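Local coordinates for protein B (Streptococcus agalactiae, PDB 5H6I) that acts as a secreted, membrane-permeabilizing pore-forming toxin, the CAMP factor, and binds the Fc part of IgG, at residues 104-109 with 131-135. Sequence-based numbering, arbitrary orientation.
Sequences DVIEAI and ITKLV
Two torsions set the contact: V105 turns CG2 anti to its carbonyl carbon and CG1 anti to its backbone nitrogen (chi1 163°), pointing the first at L134 and V135 and the second at I131, and I131 is extended through chi2 (-179°), which carries CD1 out to the facing helix. The motif is an antiparallel helix pair within the N-terminal helical bundle of the CAMP factor: the short segments of helices 93-115 and 121-139 run at 167° with axes 10.4 Å apart, and the V105 and I131 CA atoms lie 6.3 Å from each other. The contact is apolar throughout. V105 CG2 sits between L134 and V135, 3.6 Å from L134 CD2 and 3.8 Å from V135 CG2, while V105 CG1 meets I131 CG2 on the other branch. The I131 side chain crosses that of I109 at about a right angle, its CD1 lying 3.9 Å from I109 CG1. Helix 145-163 packs against D104, A108 and L134, and helix 65-84 against I109 and V135, consistent with six of the seven touching residues being buried. A108, with CB directed at the partner helix, accepts the end of the isoleucine: I131 CD1 stops 3.6 Å from A108 CB.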
# COMPACT_ATOMS: atom_id res chain seq x y z
N ASP A 104 7.28 7.38 8.83
CA ASP A 104 5.90 7.63 9.24
C ASP A 104 4.94 7.55 8.06
O ASP A 104 3.78 7.16 8.23
CB ASP A 104 5.80 9.00 9.92
CG ASP A 104 6.58 9.07 11.22
OD1 ASP A 104 6.16 8.41 12.20
OD2 ASP A 104 7.61 9.77 11.26
N VAL A 105 5.41 7.92 6.86
CA VAL A 105 4.60 7.74 5.66
C VAL A 105 4.34 6.25 5.42
O VAL A 105 3.19 5.83 5.23
CB VAL A 105 5.28 8.39 4.45
CG1 VAL A 105 4.68 7.86 3.15
CG2 VAL A 105 5.16 9.90 4.52
N ILE A 106 5.40 5.45 5.45
CA ILE A 106 5.26 4.01 5.22
C ILE A 106 4.40 3.38 6.32
O ILE A 106 3.54 2.54 6.04
CB ILE A 106 6.64 3.35 5.13
CG1 ILE A 106 7.45 3.95 3.98
CG2 ILE A 106 6.51 1.84 4.96
CD1 ILE A 106 8.90 3.54 3.97
N GLU A 107 4.62 3.79 7.57
CA GLU A 107 3.87 3.21 8.68
C GLU A 107 2.38 3.52 8.56
O GLU A 107 1.53 2.69 8.93
CB GLU A 107 4.41 3.72 10.01
CG GLU A 107 5.35 2.75 10.71
CD GLU A 107 6.23 3.43 11.73
OE1 GLU A 107 7.39 2.99 11.91
OE2 GLU A 107 5.77 4.41 12.36
N ALA A 108 2.03 4.71 8.06
CA ALA A 108 0.63 5.04 7.87
C ALA A 108 -0.01 4.21 6.77
O ALA A 108 -1.20 3.89 6.84
CB ALA A 108 0.48 6.53 7.56
N ILE A 109 0.77 3.83 5.75
CA ILE A 109 0.21 3.05 4.65
C ILE A 109 -0.04 1.61 5.09
O ILE A 109 -1.09 1.03 4.79
CB ILE A 109 1.13 3.12 3.42
CG1 ILE A 109 1.24 4.57 2.93
CG2 ILE A 109 0.61 2.23 2.32
CD1 ILE A 109 2.55 4.88 2.25
N ILE A 131 -1.60 11.72 4.48
CA ILE A 131 -0.29 11.28 3.99
C ILE A 131 0.18 12.19 2.87
O ILE A 131 1.38 12.49 2.75
CB ILE A 131 -0.34 9.81 3.55
CG1 ILE A 131 -0.87 8.93 4.68
CG2 ILE A 131 1.04 9.33 3.11
CD1 ILE A 131 -0.93 7.46 4.33
N THR A 132 -0.75 12.65 2.03
CA THR A 132 -0.41 13.62 0.99
C THR A 132 0.14 14.90 1.61
O THR A 132 1.16 15.44 1.16
CB THR A 132 -1.64 13.92 0.13
OG1 THR A 132 -1.92 12.80 -0.71
CG2 THR A 132 -1.41 15.16 -0.73
N LYS A 133 -0.51 15.39 2.66
CA LYS A 133 -0.04 16.60 3.34
C LYS A 133 1.34 16.38 3.96
O LYS A 133 2.12 17.33 4.08
CB LYS A 133 -1.04 17.03 4.41
CG LYS A 133 -2.01 18.10 3.95
CD LYS A 133 -3.40 17.91 4.55
CE LYS A 133 -3.41 18.23 6.03
NZ LYS A 133 -4.77 18.08 6.62
N LEU A 134 1.65 15.15 4.36
CA LEU A 134 2.96 14.88 4.96
C LEU A 134 4.05 14.85 3.89
O LEU A 134 5.11 15.46 4.06
CB LEU A 134 2.92 13.56 5.73
CG LEU A 134 4.23 13.13 6.39
CD1 LEU A 134 4.83 14.28 7.18
CD2 LEU A 134 4.01 11.92 7.28
N VAL A 135 3.80 14.13 2.79
CA VAL A 135 4.80 14.04 1.72
C VAL A 135 5.07 15.41 1.11
O VAL A 135 6.20 15.70 0.71
CB VAL A 135 4.34 13.02 0.66
CG1 VAL A 135 5.35 12.94 -0.47
CG2 VAL A 135 4.13 11.65 1.29